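Local coordinates for protein acyl-CoA hydrolase (Bacillus cereus, PDB 1Y7U) that probably hydrolyses the thioester of long-chain fatty acyl-CoAs, and binds coenzyme A and calcium, at residues A[14-26]-A[76-88]. Sequence-based numbering, arbitrary orientation.
Sequences TANESRVFKTSRV and VRSSDCVSYESFV. With SO4 (sulfate ion), chain E.
Val-20, Lys-22 and Ser-24 pair with Ser-86, Tyr-84 and Val-82 through six backbone hydrogen bonds, two per antiparallel hydrogen-bonded pair. The short strand axes run nearly antiparallel (168°). In the strand order of the HotDog sheet, 20-25 is an outermost strand within this chain, with 81-91 next to it; Thr-23 also makes backbone hydrogen bonds to a second subunit, consistent with the sheet continuing into that subunit. Between these pairs, Thr-23 and Ser-83 form a non-hydrogen-bonded pair with their side chains on the same face of the sheet.

Charge and aromatic contacts gather on the face bearing Phe-21 and Glu-85. NE of Arg-19 donates to the anti lone pair of OE1 of Glu-85 at 2.8 Å, with OE1 in the guanidinium plane, although the carboxylate is turned 64° against that plane. The bend at chi3 swings the guanidinium over one face of the Phe-87 ring, where CZ of Arg-19 stands 4.2 Å from the ring centroid: an off-centre cation-pi contact. Glu-144, a calcium-site residue, forms a second salt bridge to Arg-19. Alongside the Glu-85 side chain, CE2 of Phe-21 lies 3.6 Å from CD of Glu-85.

Past the last bridged pair, N of Val-88, still within its strand, donates almost straight (175°) to OG of Ser-18, which itself donates to O of Ala-15, tying the 3-10 turn to the sheet.

At the opposite end, Val-26 closes apolar contacts, its CG2 4.1 Å from CG1 of Val-76, a residue touching coenzyme A. One water bridges N of Val-26 to O of Asp-80, another O of Val-26 to O of Ser-78.

The chemistry thus changes along the strand pair: a buttressed arginine, probably with its charge balanced by two carboxylates, near the calcium site, and an apolar, water-bridged join beside coenzyme A.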
loop_
_atom_site.group_PDB
_atom_site.type_symbol
_atom_site.label_atom_id
_atom_site.label_comp_id
_atom_site.label_asym_id
_atom_site.label_seq_id
_atom_site.Cartn_x
_atom_site.Cartn_y
_atom_site.Cartn_z
ATOM N N THR A 14 -29.917 0.178 -19.260
ATOM C CA THR A 14 -29.218 1.131 -20.096
ATOM C C THR A 14 -27.708 1.068 -19.806
ATOM O O THR A 14 -27.298 0.871 -18.668
ATOM C CB THR A 14 -29.778 2.533 -19.812
ATOM O OG1 THR A 14 -30.226 3.115 -21.036
ATOM C CG2 THR A 14 -28.740 3.426 -19.170
ATOM N N ALA A 15 -26.875 1.221 -20.826
ATOM C CA ALA A 15 -25.429 1.168 -20.608
ATOM C C ALA A 15 -25.017 2.104 -19.482
ATOM O O ALA A 15 -24.186 1.763 -18.642
ATOM C CB ALA A 15 -24.685 1.546 -21.881
ATOM N N ASN A 16 -25.616 3.286 -19.471
ATOM C CA ASN A 16 -25.318 4.300 -18.469
ATOM C C ASN A 16 -25.664 3.889 -17.035
ATOM O O ASN A 16 -25.223 4.528 -16.079
ATOM C CB ASN A 16 -26.023 5.604 -18.844
ATOM C CG ASN A 16 -25.718 6.731 -17.885
ATOM O OD1 ASN A 16 -26.542 7.071 -17.037
ATOM N ND2 ASN A 16 -24.526 7.315 -18.005
ATOM N N GLU A 17 -26.443 2.820 -16.888
ATOM C CA GLU A 17 -26.827 2.315 -15.569
ATOM C C GLU A 17 -25.574 1.802 -14.878
ATOM O O GLU A 17 -25.506 1.772 -13.657
ATOM C CB GLU A 17 -27.784 1.126 -15.682
ATOM C CG GLU A 17 -28.978 1.297 -16.593
ATOM C CD GLU A 17 -30.206 1.792 -15.875
ATOM O OE1 GLU A 17 -31.307 1.672 -16.460
ATOM O OE2 GLU A 17 -30.070 2.301 -14.741
ATOM N N SER A 18 -24.589 1.388 -15.673
ATOM C CA SER A 18 -23.358 0.829 -15.130
ATOM C C SER A 18 -22.113 1.676 -15.316
ATOM O O SER A 18 -21.008 1.217 -15.046
ATOM C CB SER A 18 -23.105 -0.541 -15.750
ATOM O OG SER A 18 -22.913 -0.412 -17.145
ATOM N N ARG A 19 -22.280 2.906 -15.777
ATOM C CA ARG A 19 -21.133 3.778 -15.991
ATOM C C ARG A 19 -20.392 4.018 -14.661
ATOM O O ARG A 19 -21.015 4.167 -13.608
ATOM C CB ARG A 19 -21.606 5.093 -16.633
ATOM C CG ARG A 19 -20.497 6.018 -17.080
ATOM C CD ARG A 19 -20.996 7.105 -18.036
ATOM N NE ARG A 19 -20.845 6.727 -19.445
ATOM C CZ ARG A 19 -21.777 6.128 -20.192
ATOM N NH1 ARG A 19 -22.964 5.828 -19.681
ATOM N NH2 ARG A 19 -21.516 5.813 -21.457
ATOM N N VAL A 20 -19.060 4.023 -14.718
ATOM C CA VAL A 20 -18.219 4.235 -13.541
ATOM C C VAL A 20 -17.073 5.198 -13.861
ATOM O O VAL A 20 -16.309 4.971 -14.801
ATOM C CB VAL A 20 -17.591 2.910 -13.059
ATOM C CG1 VAL A 20 -16.589 3.182 -11.963
ATOM C CG2 VAL A 20 -18.659 1.972 -12.553
ATOM N N PHE A 21 -16.952 6.276 -13.093
ATOM C CA PHE A 21 -15.873 7.227 -13.323
ATOM C C PHE A 21 -14.862 7.190 -12.197
ATOM O O PHE A 21 -15.216 7.009 -11.034
ATOM C CB PHE A 21 -16.382 8.663 -13.403
ATOM C CG PHE A 21 -17.196 8.960 -14.609
ATOM C CD1 PHE A 21 -18.579 8.841 -14.573
ATOM C CD2 PHE A 21 -16.587 9.387 -15.781
ATOM C CE1 PHE A 21 -19.344 9.144 -15.686
ATOM C CE2 PHE A 21 -17.344 9.695 -16.906
ATOM C CZ PHE A 21 -18.725 9.573 -16.858
ATOM N N LYS A 22 -13.600 7.386 -12.547
ATOM C CA LYS A 22 -12.555 7.428 -11.549
ATOM C C LYS A 22 -11.388 8.230 -12.060
ATOM O O LYS A 22 -10.760 7.849 -13.037
ATOM C CB LYS A 22 -12.065 6.032 -11.211
ATOM C CG LYS A 22 -11.018 6.010 -10.114
ATOM C CD LYS A 22 -10.400 4.638 -10.056
ATOM C CE LYS A 22 -9.641 4.402 -8.775
ATOM N NZ LYS A 22 -9.118 3.009 -8.778
ATOM N N THR A 23 -11.100 9.353 -11.423
ATOM C CA THR A 23 -9.953 10.132 -11.838
ATOM C C THR A 23 -8.966 10.144 -10.672
ATOM O O THR A 23 -9.346 10.353 -9.519
ATOM C CB THR A 23 -10.356 11.562 -12.291
ATOM O OG1 THR A 23 -9.391 12.511 -11.823
ATOM C CG2 THR A 23 -11.738 11.912 -11.792
ATOM N N SER A 24 -7.699 9.869 -10.973
ATOM C CA SER A 24 -6.664 9.817 -9.959
ATOM C C SER A 24 -5.456 10.653 -10.294
ATOM O O SER A 24 -5.286 11.124 -11.415
ATOM C CB SER A 24 -6.198 8.378 -9.747
ATOM O OG SER A 24 -7.240 7.577 -9.226
ATOM N N ARG A 25 -4.613 10.813 -9.286
ATOM C CA ARG A 25 -3.371 11.550 -9.393
ATOM C C ARG A 25 -2.343 10.496 -9.813
ATOM O O ARG A 25 -2.580 9.301 -9.656
ATOM C CB ARG A 25 -3.024 12.126 -8.016
ATOM C CG ARG A 25 -2.333 13.458 -8.033
ATOM C CD ARG A 25 -2.250 14.035 -6.636
ATOM N NE ARG A 25 -1.506 15.289 -6.633
ATOM C CZ ARG A 25 -0.177 15.377 -6.687
ATOM N NH1 ARG A 25 0.581 14.280 -6.739
ATOM N NH2 ARG A 25 0.398 16.570 -6.712
ATOM N N VAL A 26 -1.213 10.918 -10.361
ATOM C CA VAL A 26 -0.190 9.959 -10.751
ATOM C C VAL A 26 0.919 9.942 -9.701
ATOM O O VAL A 26 1.771 10.826 -9.672
ATOM C CB VAL A 26 0.410 10.317 -12.117
ATOM C CG1 VAL A 26 1.482 9.311 -12.492
ATOM C CG2 VAL A 26 -0.682 10.345 -13.160
ATOM N N VAL A 76 1.677 8.355 -19.800
ATOM C CA VAL A 76 0.975 9.096 -18.767
ATOM C C VAL A 76 2.074 9.424 -17.771
ATOM O O VAL A 76 2.610 8.533 -17.114
ATOM C CB VAL A 76 -0.073 8.238 -18.095
ATOM C CG1 VAL A 76 -0.790 9.045 -17.018
ATOM C CG2 VAL A 76 -1.043 7.720 -19.138
ATOM N N ARG A 77 2.419 10.700 -17.671
ATOM C CA ARG A 77 3.497 11.131 -16.788
ATOM C C ARG A 77 3.029 11.723 -15.464
ATOM O O ARG A 77 1.836 11.790 -15.195
ATOM C CB ARG A 77 4.381 12.130 -17.538
ATOM C CG ARG A 77 4.889 11.557 -18.844
ATOM C CD ARG A 77 5.535 12.596 -19.744
ATOM N NE ARG A 77 5.961 12.025 -21.023
ATOM C CZ ARG A 77 6.860 11.050 -21.152
ATOM N NH1 ARG A 77 7.446 10.521 -20.084
ATOM N NH2 ARG A 77 7.173 10.597 -22.356
ATOM N N SER A 78 3.987 12.136 -14.639
ATOM C CA SER A 78 3.697 12.719 -13.335
ATOM C C SER A 78 2.970 14.052 -13.481
ATOM O O SER A 78 2.208 14.452 -12.612
ATOM C CB SER A 78 4.996 12.940 -12.571
ATOM O OG SER A 78 5.808 13.881 -13.253
ATOM N N SER A 79 3.226 14.744 -14.581
ATOM C CA SER A 79 2.594 16.031 -14.850
ATOM C C SER A 79 1.158 15.811 -15.277
ATOM O O SER A 79 0.402 16.762 -15.472
ATOM C CB SER A 79 3.344 16.760 -15.964
ATOM O OG SER A 79 3.624 15.884 -17.046
ATOM N N ASP A 80 0.790 14.543 -15.431
ATOM C CA ASP A 80 -0.554 14.201 -15.855
ATOM C C ASP A 80 -1.507 13.858 -14.741
ATOM O O ASP A 80 -1.182 13.875 -13.557
ATOM C CB ASP A 80 -0.542 13.031 -16.833
ATOM C CG ASP A 80 -0.077 13.424 -18.197
ATOM O OD1 ASP A 80 -0.501 14.499 -18.680
ATOM O OD2 ASP A 80 0.698 12.643 -18.792
ATOM N N CYS A 81 -2.700 13.499 -15.173
ATOM C CA CYS A 81 -3.790 13.150 -14.302
ATOM C C CYS A 81 -4.549 12.078 -15.090
ATOM O O CYS A 81 -4.806 12.251 -16.275
ATOM C CB CYS A 81 -4.611 14.416 -14.109
ATOM S SG CYS A 81 -6.089 14.233 -13.208
ATOM N N VAL A 82 -4.870 10.954 -14.461
ATOM C CA VAL A 82 -5.598 9.897 -15.165
ATOM C C VAL A 82 -7.016 9.717 -14.675
ATOM O O VAL A 82 -7.293 9.825 -13.491
ATOM C CB VAL A 82 -4.926 8.523 -15.029
ATOM C CG1 VAL A 82 -3.828 8.384 -16.023
ATOM C CG2 VAL A 82 -4.389 8.347 -13.625
ATOM N N SER A 83 -7.909 9.429 -15.608
ATOM C CA SER A 83 -9.305 9.186 -15.297
ATOM C C SER A 83 -9.740 7.986 -16.121
ATOM O O SER A 83 -9.328 7.831 -17.263
ATOM C CB SER A 83 -10.154 10.417 -15.625
ATOM O OG SER A 83 -9.547 11.183 -16.640
ATOM N N TYR A 84 -10.540 7.121 -15.516
ATOM C CA TYR A 84 -11.026 5.935 -16.184
ATOM C C TYR A 84 -12.531 6.045 -16.293
ATOM O O TYR A 84 -13.180 6.638 -15.433
ATOM C CB TYR A 84 -10.690 4.681 -15.373
ATOM C CG TYR A 84 -9.234 4.543 -15.029
ATOM C CD1 TYR A 84 -8.664 5.300 -14.009
ATOM C CD2 TYR A 84 -8.410 3.696 -15.756
ATOM C CE1 TYR A 84 -7.304 5.227 -13.729
ATOM C CE2 TYR A 84 -7.049 3.608 -15.481
ATOM C CZ TYR A 84 -6.504 4.382 -14.469
ATOM O OH TYR A 84 -5.158 4.329 -14.223
ATOM N N GLU A 85 -13.087 5.503 -17.365
ATOM C CA GLU A 85 -14.526 5.503 -17.534
ATOM C C GLU A 85 -14.841 4.118 -18.036
ATOM O O GLU A 85 -14.119 3.574 -18.867
ATOM C CB GLU A 85 -14.996 6.537 -18.552
ATOM C CG GLU A 85 -16.509 6.508 -18.743
ATOM C CD GLU A 85 -17.004 7.512 -19.767
ATOM O OE1 GLU A 85 -18.207 7.473 -20.114
ATOM O OE2 GLU A 85 -16.188 8.345 -20.225
ATOM N N SER A 86 -15.906 3.533 -17.515
ATOM C CA SER A 86 -16.271 2.205 -17.939
ATOM C C SER A 86 -17.770 1.967 -17.824
ATOM O O SER A 86 -18.446 2.522 -16.948
ATOM C CB SER A 86 -15.512 1.167 -17.108
ATOM O OG SER A 86 -15.903 1.209 -15.740
ATOM N N PHE A 87 -18.282 1.157 -18.739
ATOM C CA PHE A 87 -19.682 0.781 -18.739
ATOM C C PHE A 87 -19.823 -0.496 -19.540
ATOM O O PHE A 87 -18.977 -0.817 -20.374
ATOM C CB PHE A 87 -20.564 1.884 -19.334
ATOM C CG PHE A 87 -20.019 2.487 -20.584
ATOM C CD1 PHE A 87 -19.182 3.601 -20.524
ATOM C CD2 PHE A 87 -20.308 1.926 -21.824
ATOM C CE1 PHE A 87 -18.635 4.145 -21.680
ATOM C CE2 PHE A 87 -19.769 2.462 -22.981
ATOM C CZ PHE A 87 -18.930 3.570 -22.913
ATOM N N VAL A 88 -20.878 -1.238 -19.253
ATOM C CA VAL A 88 -21.157 -2.479 -19.945
ATOM C C VAL A 88 -21.779 -2.106 -21.288
ATOM O O VAL A 88 -22.627 -1.220 -21.333
ATOM C CB VAL A 88 -22.171 -3.296 -19.130
ATOM C CG1 VAL A 88 -22.503 -4.590 -19.832
ATOM C CG2 VAL A 88 -21.614 -3.556 -17.753
HETATM S S SO4 E . 4.998 12.938 -24.953
HETATM O O1 SO4 E . 4.694 13.282 -23.523
HETATM O O2 SO4 E . 5.128 14.200 -25.749
HETATM O O3 SO4 E . 6.271 12.139 -24.978
HETATM O O4 SO4 E . 3.901 12.130 -25.585
HETATM O O HOH W 1 -0.831 13.670 -10.862
HETATM O O HOH W 2 2.184 13.373 -10.158
#